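PDB 3T0O: ribonuclease T2 from Homo sapiens, which cleaves single-stranded RNA, preferentially between purine and uridine residues, and so supplies RNA fragments that TLR8 senses in innate immunity. Local coordinates for residues V16-P20 / E21-E25; P67-R70 / A71-D75; K88-W91 / E92-T96; S114-L117 / Y118-L121; Y139-A142 / D143-A147. All coordinates share one frame; numbering follows the deposited sequence.

Contact 1 of 5, residues V16-P20 / E21-E25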
# COMPACT_ATOMS: atom_id res chain seq x y z
N VAL A 16 3.50 -0.39 -1.30
CA VAL A 16 2.90 -0.64 0.00
C VAL A 16 1.42 -0.64 -0.21
O VAL A 16 0.83 0.35 -0.72
CB VAL A 16 3.26 0.52 0.94
CG1 VAL A 16 2.65 0.21 2.33
CG2 VAL A 16 4.80 0.62 0.97
N GLN A 17 0.73 -1.73 0.16
CA GLN A 17 -0.71 -1.84 0.02
C GLN A 17 -1.26 -2.21 1.40
O GLN A 17 -0.59 -2.88 2.17
CB GLN A 17 -1.04 -2.94 -0.97
CG GLN A 17 -0.59 -2.56 -2.38
CD GLN A 17 -0.81 -3.66 -3.37
OE1 GLN A 17 0.11 -4.48 -3.65
NE2 GLN A 17 -1.98 -3.77 -3.84
N HIS A 18 -2.45 -1.73 1.69
CA HIS A 18 -3.02 -1.95 3.03
C HIS A 18 -4.47 -2.35 2.98
O HIS A 18 -5.12 -2.19 1.98
CB HIS A 18 -2.71 -0.79 3.99
CG HIS A 18 -3.17 0.56 3.49
ND1 HIS A 18 -2.74 1.70 4.13
CD2 HIS A 18 -3.94 0.94 2.45
CE1 HIS A 18 -3.31 2.74 3.54
NE2 HIS A 18 -3.98 2.32 2.47
N TRP A 19 -4.92 -2.93 4.09
CA TRP A 19 -6.24 -3.50 4.20
C TRP A 19 -7.09 -2.54 4.98
O TRP A 19 -6.88 -2.36 6.16
CB TRP A 19 -6.11 -4.85 4.92
CG TRP A 19 -7.42 -5.55 5.04
CD1 TRP A 19 -8.09 -5.91 6.23
CD2 TRP A 19 -8.24 -6.02 3.97
NE1 TRP A 19 -9.26 -6.57 5.90
CE2 TRP A 19 -9.39 -6.63 4.54
CE3 TRP A 19 -8.11 -6.00 2.57
CZ2 TRP A 19 -10.41 -7.21 3.77
CZ3 TRP A 19 -9.13 -6.55 1.81
CH2 TRP A 19 -10.28 -7.11 2.39
N PRO A 20 -8.02 -1.88 4.31
CA PRO A 20 -8.77 -0.81 4.97
C PRO A 20 -9.44 -1.19 6.26
O PRO A 20 -9.39 -0.46 7.24
CB PRO A 20 -9.84 -0.44 3.92
CG PRO A 20 -9.07 -0.53 2.60
CD PRO A 20 -8.27 -1.90 2.86
N GLU A 21 -10.04 -2.34 6.35
CA GLU A 21 -10.71 -2.65 7.62
C GLU A 21 -9.75 -2.71 8.80
O GLU A 21 -10.15 -2.37 9.94
CB GLU A 21 -11.42 -3.98 7.45
CG GLU A 21 -12.08 -4.55 8.75
CD GLU A 21 -13.08 -3.62 9.38
OE1 GLU A 21 -13.72 -2.90 8.63
OE2 GLU A 21 -13.29 -3.69 10.64
N THR A 22 -8.51 -3.11 8.50
CA THR A 22 -7.53 -3.03 9.58
C THR A 22 -7.01 -1.65 9.88
O THR A 22 -6.94 -1.25 11.07
CB THR A 22 -6.36 -3.90 9.26
OG1 THR A 22 -6.85 -5.24 9.16
CG2 THR A 22 -5.28 -3.87 10.36
N VAL A 23 -6.65 -0.90 8.86
CA VAL A 23 -5.97 0.35 9.08
C VAL A 23 -6.88 1.55 9.35
O VAL A 23 -6.39 2.59 9.88
CB VAL A 23 -4.92 0.66 8.01
CG1 VAL A 23 -3.81 -0.46 7.93
CG2 VAL A 23 -5.56 0.92 6.63
N CYS A 24 -8.12 1.45 8.92
CA CYS A 24 -9.06 2.55 9.17
C CYS A 24 -9.07 2.90 10.65
O CYS A 24 -9.08 2.03 11.54
CB CYS A 24 -10.45 2.06 8.75
SG CYS A 24 -10.73 2.27 6.99
N GLU A 25 -9.16 4.19 10.90
CA GLU A 25 -9.11 4.70 12.29
C GLU A 25 -10.36 5.36 12.72
O GLU A 25 -10.59 5.53 13.92
CB GLU A 25 -7.97 5.74 12.38
CG GLU A 25 -6.63 5.06 12.21
CD GLU A 25 -5.42 5.94 12.60
OE1 GLU A 25 -5.61 7.09 13.03
OE2 GLU A 25 -4.29 5.45 12.39

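Contact 2 of 5, residues P67-R70 / A71-D75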
# COMPACT_ATOMS: atom_id res chain seq x y z
N PRO A 67 -10.23 9.37 -10.88
CA PRO A 67 -11.12 8.30 -10.59
C PRO A 67 -10.42 7.05 -10.10
O PRO A 67 -10.92 6.42 -9.20
CB PRO A 67 -11.84 8.07 -11.94
CG PRO A 67 -11.83 9.46 -12.53
CD PRO A 67 -10.51 10.02 -12.17
N GLU A 68 -9.30 6.68 -10.70
CA GLU A 68 -8.53 5.54 -10.24
C GLU A 68 -7.94 5.79 -8.86
O GLU A 68 -7.89 4.87 -8.02
CB GLU A 68 -7.41 5.21 -11.18
CG GLU A 68 -7.87 4.44 -12.41
CD GLU A 68 -6.66 4.04 -13.23
OE1 GLU A 68 -6.45 4.68 -14.27
OE2 GLU A 68 -5.91 3.14 -12.77
N MET A 69 -7.45 7.00 -8.62
CA MET A 69 -6.91 7.31 -7.28
C MET A 69 -8.00 7.20 -6.21
O MET A 69 -7.72 6.73 -5.10
CB MET A 69 -6.28 8.71 -7.16
CG MET A 69 -5.29 9.02 -8.19
SD MET A 69 -3.71 8.42 -7.59
CE MET A 69 -3.48 9.44 -6.16
N ARG A 70 -9.24 7.67 -6.49
CA ARG A 70 -10.28 7.49 -5.49
C ARG A 70 -10.58 6.04 -5.23
O ARG A 70 -10.89 5.67 -4.07
CB ARG A 70 -11.57 8.24 -5.88
CG ARG A 70 -11.31 9.78 -5.87
CD ARG A 70 -12.60 10.58 -6.22
NE ARG A 70 -13.17 10.19 -7.48
CZ ARG A 70 -13.16 10.94 -8.58
NH1 ARG A 70 -12.58 12.14 -8.58
NH2 ARG A 70 -13.72 10.46 -9.68
N ALA A 71 -10.58 5.21 -6.30
CA ALA A 71 -10.96 3.80 -6.13
C ALA A 71 -9.85 2.97 -5.49
O ALA A 71 -10.12 2.14 -4.64
CB ALA A 71 -11.25 3.18 -7.46
N TYR A 72 -8.62 3.27 -5.87
CA TYR A 72 -7.53 2.36 -5.50
C TYR A 72 -6.60 3.01 -4.53
O TYR A 72 -5.76 2.29 -3.93
CB TYR A 72 -6.70 2.03 -6.80
CG TYR A 72 -7.46 1.33 -7.89
CD1 TYR A 72 -8.51 0.52 -7.59
CD2 TYR A 72 -7.11 1.57 -9.20
CE1 TYR A 72 -9.25 -0.11 -8.65
CE2 TYR A 72 -7.83 0.99 -10.25
CZ TYR A 72 -8.89 0.16 -9.94
OH TYR A 72 -9.58 -0.47 -11.00
N TRP A 73 -6.68 4.32 -4.34
CA TRP A 73 -5.74 4.99 -3.44
C TRP A 73 -6.54 5.86 -2.46
O TRP A 73 -6.20 7.00 -2.16
CB TRP A 73 -4.77 5.80 -4.27
CG TRP A 73 -3.43 6.03 -3.63
CD1 TRP A 73 -3.15 6.20 -2.30
CD2 TRP A 73 -2.21 6.22 -4.35
NE1 TRP A 73 -1.76 6.42 -2.13
CE2 TRP A 73 -1.19 6.45 -3.39
CE3 TRP A 73 -1.88 6.13 -5.72
CZ2 TRP A 73 0.21 6.65 -3.79
CZ3 TRP A 73 -0.52 6.32 -6.08
CH2 TRP A 73 0.47 6.54 -5.12
N PRO A 74 -7.57 5.29 -1.84
CA PRO A 74 -8.37 6.13 -0.93
C PRO A 74 -7.68 6.38 0.39
O PRO A 74 -6.73 5.67 0.74
CB PRO A 74 -9.60 5.23 -0.62
CG PRO A 74 -9.05 3.79 -0.71
CD PRO A 74 -8.11 3.91 -1.96
N ASP A 75 -8.14 7.42 1.09
CA ASP A 75 -7.56 7.74 2.39
C ASP A 75 -8.21 6.91 3.44
O ASP A 75 -9.28 7.21 3.91
CB ASP A 75 -7.73 9.21 2.66
CG ASP A 75 -7.16 9.62 4.01
OD1 ASP A 75 -6.67 8.74 4.74
OD2 ASP A 75 -7.21 10.84 4.33

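Contact 3 of 5, residues K88-W91 / E92-T96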
# COMPACT_ATOMS: atom_id res chain seq x y z
N LYS A 88 -1.10 14.41 -1.16
CA LYS A 88 -0.10 15.43 -1.02
C LYS A 88 1.02 14.86 -0.13
O LYS A 88 2.20 15.07 -0.42
CB LYS A 88 -0.73 16.67 -0.39
CG LYS A 88 0.30 17.73 0.00
CD LYS A 88 -0.48 18.92 0.59
CE LYS A 88 0.40 19.84 1.41
NZ LYS A 88 1.27 20.63 0.50
N HIS A 89 0.62 14.25 1.00
CA HIS A 89 1.60 13.67 1.92
C HIS A 89 2.47 12.64 1.19
O HIS A 89 3.70 12.66 1.30
CB HIS A 89 0.87 12.99 3.09
CG HIS A 89 1.76 12.20 3.99
ND1 HIS A 89 2.46 12.78 5.02
CD2 HIS A 89 2.05 10.87 4.03
CE1 HIS A 89 3.19 11.86 5.63
NE2 HIS A 89 2.96 10.70 5.06
N GLU A 90 1.85 11.80 0.39
CA GLU A 90 2.59 10.77 -0.31
C GLU A 90 3.53 11.41 -1.31
O GLU A 90 4.67 10.94 -1.49
CB GLU A 90 1.68 9.80 -1.01
CG GLU A 90 0.92 8.94 0.07
CD GLU A 90 1.84 8.03 0.87
OE1 GLU A 90 2.75 7.38 0.30
OE2 GLU A 90 1.65 7.99 2.11
N TRP A 91 3.03 12.40 -2.06
CA TRP A 91 3.91 13.08 -3.00
C TRP A 91 5.12 13.73 -2.31
O TRP A 91 6.27 13.57 -2.72
CB TRP A 91 3.16 14.17 -3.78
CG TRP A 91 4.17 14.98 -4.61
CD1 TRP A 91 4.62 16.26 -4.33
CD2 TRP A 91 4.97 14.50 -5.69
NE1 TRP A 91 5.56 16.62 -5.25
CE2 TRP A 91 5.82 15.54 -6.06
CE3 TRP A 91 5.04 13.28 -6.37
CZ2 TRP A 91 6.76 15.43 -7.13
CZ3 TRP A 91 5.93 13.19 -7.50
CH2 TRP A 91 6.80 14.23 -7.81
N GLU A 92 4.88 14.47 -1.25
CA GLU A 92 5.92 15.31 -0.63
C GLU A 92 6.95 14.41 0.09
O GLU A 92 8.20 14.61 -0.03
CB GLU A 92 5.22 16.43 0.18
CG GLU A 92 4.39 17.33 -0.81
CD GLU A 92 3.73 18.63 -0.31
OE1 GLU A 92 3.72 18.88 0.92
OE2 GLU A 92 3.23 19.41 -1.17
N LYS A 93 6.43 13.35 0.72
CA LYS A 93 7.31 12.46 1.46
C LYS A 93 8.05 11.51 0.55
O LYS A 93 9.21 11.27 0.80
CB LYS A 93 6.55 11.70 2.52
CG LYS A 93 7.43 10.91 3.51
CD LYS A 93 6.54 10.25 4.58
CE LYS A 93 7.32 9.80 5.83
NZ LYS A 93 7.83 10.96 6.66
N HIS A 94 7.40 10.98 -0.48
CA HIS A 94 7.95 9.86 -1.22
C HIS A 94 8.18 10.16 -2.68
O HIS A 94 9.23 9.83 -3.23
CB HIS A 94 7.00 8.65 -1.10
CG HIS A 94 6.78 8.21 0.31
ND1 HIS A 94 7.79 7.76 1.13
CD2 HIS A 94 5.66 8.26 1.08
CE1 HIS A 94 7.29 7.49 2.33
NE2 HIS A 94 5.99 7.78 2.31
N GLY A 95 7.21 10.83 -3.30
CA GLY A 95 7.25 11.05 -4.79
C GLY A 95 8.40 11.97 -5.16
O GLY A 95 9.07 11.71 -6.15
N THR A 96 8.69 13.00 -4.35
CA THR A 96 9.77 13.92 -4.70
C THR A 96 11.09 13.16 -4.76
O THR A 96 11.92 13.48 -5.55
CB THR A 96 9.88 15.10 -3.70
OG1 THR A 96 10.10 14.54 -2.41
CG2 THR A 96 8.59 15.91 -3.75
O HOH W 1 3.72 7.61 3.81

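Contact 4 of 5, residues S114-L117 / Y118-L121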
# COMPACT_ATOMS: atom_id res chain seq x y z
N SER A 114 2.41 4.24 -10.14
CA SER A 114 1.95 3.60 -8.95
C SER A 114 0.66 2.88 -9.17
O SER A 114 0.50 1.72 -8.80
CB SER A 114 1.78 4.66 -7.85
OG SER A 114 3.07 5.17 -7.53
N LEU A 115 -0.27 3.53 -9.84
CA LEU A 115 -1.53 2.85 -10.14
C LEU A 115 -1.33 1.69 -11.08
O LEU A 115 -2.01 0.66 -10.93
CB LEU A 115 -2.49 3.84 -10.81
CG LEU A 115 -2.96 4.94 -9.87
CD1 LEU A 115 -3.59 6.08 -10.69
CD2 LEU A 115 -4.00 4.44 -8.91
N GLU A 116 -0.44 1.83 -12.06
CA GLU A 116 -0.19 0.72 -12.98
C GLU A 116 0.35 -0.45 -12.26
O GLU A 116 -0.09 -1.57 -12.48
CB GLU A 116 0.80 1.18 -14.03
CG GLU A 116 1.04 0.24 -15.14
CD GLU A 116 1.87 0.94 -16.21
OE1 GLU A 116 2.89 1.59 -15.88
OE2 GLU A 116 1.48 0.88 -17.40
N LEU A 117 1.31 -0.21 -11.38
CA LEU A 117 1.92 -1.31 -10.62
C LEU A 117 0.89 -1.99 -9.76
O LEU A 117 0.88 -3.22 -9.62
CB LEU A 117 3.01 -0.71 -9.70
CG LEU A 117 4.21 -0.34 -10.55
CD1 LEU A 117 5.14 0.43 -9.63
CD2 LEU A 117 4.93 -1.65 -10.99
N TYR A 118 -0.01 -1.20 -9.16
CA TYR A 118 -1.06 -1.82 -8.33
C TYR A 118 -1.92 -2.78 -9.21
O TYR A 118 -2.22 -3.88 -8.76
CB TYR A 118 -1.97 -0.67 -7.89
CG TYR A 118 -3.22 -1.11 -7.13
CD1 TYR A 118 -3.12 -1.59 -5.84
CD2 TYR A 118 -4.45 -1.03 -7.74
CE1 TYR A 118 -4.32 -1.95 -5.16
CE2 TYR A 118 -5.64 -1.39 -7.09
CZ TYR A 118 -5.54 -1.83 -5.79
OH TYR A 118 -6.74 -2.17 -5.18
N ARG A 119 -2.26 -2.37 -10.42
CA ARG A 119 -3.06 -3.19 -11.34
C ARG A 119 -2.33 -4.46 -11.77
O ARG A 119 -2.94 -5.52 -11.95
CB ARG A 119 -3.43 -2.36 -12.61
CG ARG A 119 -4.31 -1.14 -12.27
CD ARG A 119 -4.90 -0.40 -13.50
NE ARG A 119 -3.90 -0.02 -14.50
CZ ARG A 119 -3.41 1.21 -14.69
NH1 ARG A 119 -3.77 2.24 -13.95
NH2 ARG A 119 -2.52 1.39 -15.66
N GLU A 120 -1.02 -4.29 -12.05
CA GLU A 120 -0.22 -5.39 -12.57
C GLU A 120 0.04 -6.37 -11.43
O GLU A 120 0.02 -7.60 -11.64
CB GLU A 120 1.10 -4.85 -13.13
CG GLU A 120 0.86 -4.08 -14.42
CD GLU A 120 2.11 -3.48 -14.98
OE1 GLU A 120 3.20 -3.58 -14.37
OE2 GLU A 120 1.98 -2.92 -16.07
N LEU A 121 0.26 -5.87 -10.23
CA LEU A 121 0.49 -6.82 -9.18
C LEU A 121 -0.79 -7.58 -8.80
O LEU A 121 -0.80 -8.80 -8.51
CB LEU A 121 0.98 -6.08 -7.94
CG LEU A 121 2.38 -5.54 -8.24
CD1 LEU A 121 2.71 -4.56 -7.09
CD2 LEU A 121 3.46 -6.66 -8.31

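Contact 5 of 5, residues Y139-A142 / D143-A147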
# COMPACT_ATOMS: atom_id res chain seq x y z
N TYR A 139 -5.93 -17.08 9.92
CA TYR A 139 -4.96 -17.67 9.05
C TYR A 139 -3.68 -17.79 9.82
O TYR A 139 -3.58 -17.32 10.97
CB TYR A 139 -4.69 -16.74 7.86
CG TYR A 139 -5.86 -16.75 6.90
CD1 TYR A 139 -5.96 -17.72 5.92
CD2 TYR A 139 -6.90 -15.83 7.04
CE1 TYR A 139 -7.02 -17.79 5.09
CE2 TYR A 139 -7.98 -15.88 6.16
CZ TYR A 139 -8.01 -16.83 5.20
OH TYR A 139 -9.09 -16.91 4.39
N GLN A 140 -2.69 -18.42 9.20
CA GLN A 140 -1.33 -18.24 9.71
C GLN A 140 -0.60 -17.21 8.88
O GLN A 140 -0.88 -17.04 7.71
CB GLN A 140 -0.55 -19.53 9.60
CG GLN A 140 -1.18 -20.67 10.40
CD GLN A 140 -0.99 -20.42 11.87
OE1 GLN A 140 0.15 -20.23 12.35
NE2 GLN A 140 -2.08 -20.46 12.60
N VAL A 141 0.30 -16.44 9.49
CA VAL A 141 1.07 -15.51 8.71
C VAL A 141 1.77 -16.22 7.57
O VAL A 141 1.84 -15.61 6.50
CB VAL A 141 2.06 -14.74 9.57
CG1 VAL A 141 3.02 -13.93 8.68
CG2 VAL A 141 1.22 -13.84 10.53
N ALA A 142 2.22 -17.47 7.77
CA ALA A 142 2.90 -18.20 6.66
C ALA A 142 1.97 -18.44 5.49
O ALA A 142 2.44 -18.56 4.36
CB ALA A 142 3.42 -19.55 7.19
N ASP A 143 0.67 -18.44 5.74
CA ASP A 143 -0.24 -18.61 4.58
C ASP A 143 -0.05 -17.47 3.60
O ASP A 143 0.05 -17.70 2.36
CB ASP A 143 -1.70 -18.63 5.03
CG ASP A 143 -2.02 -19.82 5.89
OD1 ASP A 143 -1.35 -20.91 5.77
OD2 ASP A 143 -2.97 -19.69 6.70
N PHE A 144 0.03 -16.26 4.12
CA PHE A 144 0.23 -15.11 3.29
C PHE A 144 1.65 -15.10 2.76
O PHE A 144 1.87 -14.93 1.61
CB PHE A 144 0.03 -13.86 4.10
CG PHE A 144 -1.38 -13.58 4.38
CD1 PHE A 144 -2.10 -12.70 3.57
CD2 PHE A 144 -1.99 -14.12 5.54
CE1 PHE A 144 -3.40 -12.45 3.88
CE2 PHE A 144 -3.30 -13.83 5.86
CZ PHE A 144 -4.01 -12.99 4.99
N LYS A 145 2.63 -15.26 3.65
CA LYS A 145 4.00 -15.09 3.19
C LYS A 145 4.39 -16.10 2.15
O LYS A 145 4.97 -15.75 1.09
CB LYS A 145 4.94 -15.10 4.40
CG LYS A 145 6.17 -14.32 4.08
CD LYS A 145 7.06 -14.17 5.30
CE LYS A 145 6.54 -13.03 6.17
NZ LYS A 145 7.40 -12.81 7.39
N ASP A 146 4.05 -17.34 2.37
CA ASP A 146 4.53 -18.38 1.48
C ASP A 146 3.79 -18.31 0.17
O ASP A 146 4.40 -18.47 -0.89
CB ASP A 146 4.42 -19.75 2.12
CG ASP A 146 5.35 -19.90 3.29
OD1 ASP A 146 6.33 -19.11 3.43
OD2 ASP A 146 5.11 -20.81 4.09
N ALA A 147 2.52 -18.04 0.22
CA ALA A 147 1.75 -17.99 -1.02
C ALA A 147 2.12 -16.75 -1.85
O ALA A 147 2.27 -16.88 -3.07
CB ALA A 147 0.29 -18.10 -0.72

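Contact 1 of 5, residues V16-P20 / E21-E25
Val23 lays its CG2 methyl over one face of the His18 imidazole, a CH-pi contact with CG2 4.1 Å from the ring centroid and displaced toward the rim. Its nearest ring atom is ND1, at 3.8 Å from Val23 CG2, and the two side chains run at about a right angle to each other. The position of the ring follows from chi1 of His18, 57°, which holds CG between the backbone N and the carbonyl carbon and leaves the imidazole facing the first turn of the helix.

Trp19 is the N-cap residue. Its side chain swings the other way, CG trans to N, and the CD1 edge of the indole comes up to Thr22 OG1, which lies in the ring plane 3.3 Å from CD1. Neither polar tip depends on this approach: Trp19 NE1 is bonded to Pro225 O and Thr22 OG1 to Ile172 O. From Trp19 O a nearly straight bond runs to Val23 N at 3.1 Å, and Thr22 N adds a weak one. Pro20 starts the helix, and its carbonyl takes Cys24 N at 2.8 Å. The sulfur of Cys24, joined to Cys31 in a disulfide, also passes close to that carbonyl, with SG 3.1 Å from Pro20 O.

The His18 ring also stacks on that of His41, a predicted active-site residue. This is a strand-to-helix junction, where a central strand of the RNase T2 sheet runs into a single helical turn beside the predicted active site.

Contact 2 of 5, residues P67-R70 / A71-D75
Bends at chi2 (-87°) and again at chi3 carry the end of Met69 forward along the helix, toward Trp73, while chi1 of Trp73 (-154°) swings its indole round to meet it. The two side chains then lie alongside one another, pointing the same way. Met69 SD comes within 3.5 Å of Trp73 CE3 at an oblique angle to the ring, and CE sits over one face, offset toward the rim. In this one of two deposited Met69 conformers the pair makes a Met-aromatic contact, which is to that extent tentative.

One residue earlier on the helix, Glu68 stretches out beyond CG, and OE2 reaches the edge of the Tyr72 ring, in its plane and 3.8 Å from CE2. Carboxylate and ring stand steeply to each other, their planes 79° apart. The stronger partner of OE2 is Arg119 on helix 107-121, with which it forms a salt bridge.

The backbone shows the helix running out. Tyr72 N bonds to Glu68 O at 2.8 Å, but the last bond, from Trp73 N to Met69 O, is clearly bent at the hydrogen and meets the oxygen from above the carbonyl plane, as Trp73 leaves helical geometry.

Trp73 NE1 gives its hydrogen to the backbone O of His41, a predicted active-site residue, which fixes the indole at its polar edge. The charge of Glu68 is probably balanced by Arg119, while its carboxylate oxygen also meets the weakly positive rim of a tyrosine.

Contact 3 of 5, residues K88-W91 / E92-T96
Glu90 leaves the helix at CB, turns beside its own backbone N and bends again at chi2 (-66°), which brings the carboxylate alongside His94. CD lies 3.8 Å from His94 CD2, with OE1 closer still, 3.1 Å from CD2. Trp44 NE1 donates to that same OE1. Glu90 OE2 accepts a water at 2.7 Å, and the water, in the plane of the His94 ring at its edge, also bonds NE2 at 2.7 Å; its link to His89 NE2 is weak. The water thus bridges carboxylate and imidazole, whose planes are 28° apart.

The backbone below is widened. Glu90 O receives both His94 N and Gly95 N, and Thr96 N reaches back five residues to Trp91 O: a pi-type turn. Gly95 lets the Trp91 ring lie flat against the main chain, its CE3 3.5 Å from Gly95 CA, while Thr96 CG2 covers the same face. In one of two Glu92 conformers, Lys88 NZ and Glu92 OE2 close a salt bridge at 2.8 Å.

Trp44 also stacks on the His94 ring. The Glu and His one turn apart, with His41 on the adjoining strand, are the hallmark of the RNase T2 active site, consistent with their predicted catalytic roles.

Contact 4 of 5, residues S114-L117 / Y118-L121
Ser114 and Tyr118 meet through the backbone, Tyr118 N to Ser114 O at 3.0 Å, and the serine hydroxyl turns back to Tyr110 O. Next, Leu115 carries the arginine: its CB lies 3.7 Å from Arg119 NH1, and its carbonyl oxygen is 3.2 Å from Arg119 CG. A bend at chi3 (-52°) folds Arg119 back along the helix. In this one of two deposited conformers its guanidinium settles flat over the main chain, with Glu116 CA 3.6 Å above the plane and over its centre, a placement that stays tentative.

Glu116 runs out extended beside Glu120, both pointing the same way, and Glu120 OE2 touches Glu116 CG at 3.4 Å. Their OE2 atoms stay 4.1 Å apart, a like-charge approach probably eased by Arg113, which forms a salt bridge with Glu116 OE1 and a long, weak ion pair with Glu120. Glu116 OE2 is also 4.4 Å from Arg119 NH2, too far for a salt bridge. Leu117 then takes Leu121 N on its carbonyl at 2.8 Å, and Leu121 CG leans against that same oxygen.

The helix has a charged outer side, with Glu116, Arg119 and Glu120, and a buried inner side, with Leu115 and Tyr118. Leu115 packs on Met69 of helix 66-72. Tyr118 lies over strands 12-18 and 39-45 with its hydroxyl bonded to Trp38 O, and Leu121 rests on Met15 of strand 12-18.

Contact 5 of 5, residues Y139-A142 / D143-A147
A strand-to-helix junction sets up this contact, where strand 139-140 leads into the helix that follows and the side chain of Asp143 returns to the backbone N-H of Gln140, three residues before it. Asp143 OD2 accepts the backbone N of Gln140 at 2.8 Å, a nearly straight bond of 164° at the hydrogen, though the N-H comes in from well above the carboxylate plane. In return Asp143 N donates to Gln140 O at 2.9 Å, a more bent bond that also meets its acceptor from above the carbonyl plane. With chi1 at -65° the carboxylate of Asp143 turns back toward the start of the helix, where the backbone N-H groups point, and the helix dipole would be expected to steady its negative charge.

The same oxygen touches the preceding tyrosine: OD2 lies in the plane of the Tyr139 ring at its edge, 3.7 Å from CD1, with carboxylate and ring nearly perpendicular. On a different side of Tyr139 comes Phe144, edge toward its face in a T-shaped pair, the centroids 5.7 Å apart and the planes at 74°. Phe144 CE2 is the leading atom, 3.8 Å from Tyr139 CB.

The fold element here is a two-stranded antiparallel ribbon, strand 139-140 pairing with strand 221-222, whose Val222 also touches Phe144. The Phe144 ring has a second edge-to-face partner in Tyr224, and Tyr139 OH is anchored by Lys133 O. Regular helical bonds follow, Lys145 N to Val141 O at 3.0 Å and Asp146 N to Ala142 O at 2.8 Å.

Overall arrangement
Contacts 1 and 4 are buried, while 2, 3 and 5 are only partly so. Contacts 2, 3 and 4 lie on three helices, and contact 2 touches both of the others: contact 4 through a salt bridge and an aromatic pair, contact 3 where Trp73 reaches Glu90. Contact 1 touches contact 4 through Gln17 and Tyr118. Contact 5 stands apart, its centre about 31 Å from that of contact 3 and away from the annotated sites. Contacts 1 and 5 are both strand-to-helix junctions, one held by backbone bonds and a methyl on a histidine, the other by an aspartate bonded to the strand's N-H. Contact 3 alone holds annotated active-site residues; contact 4 divides an apolar inner face from charged outer residues.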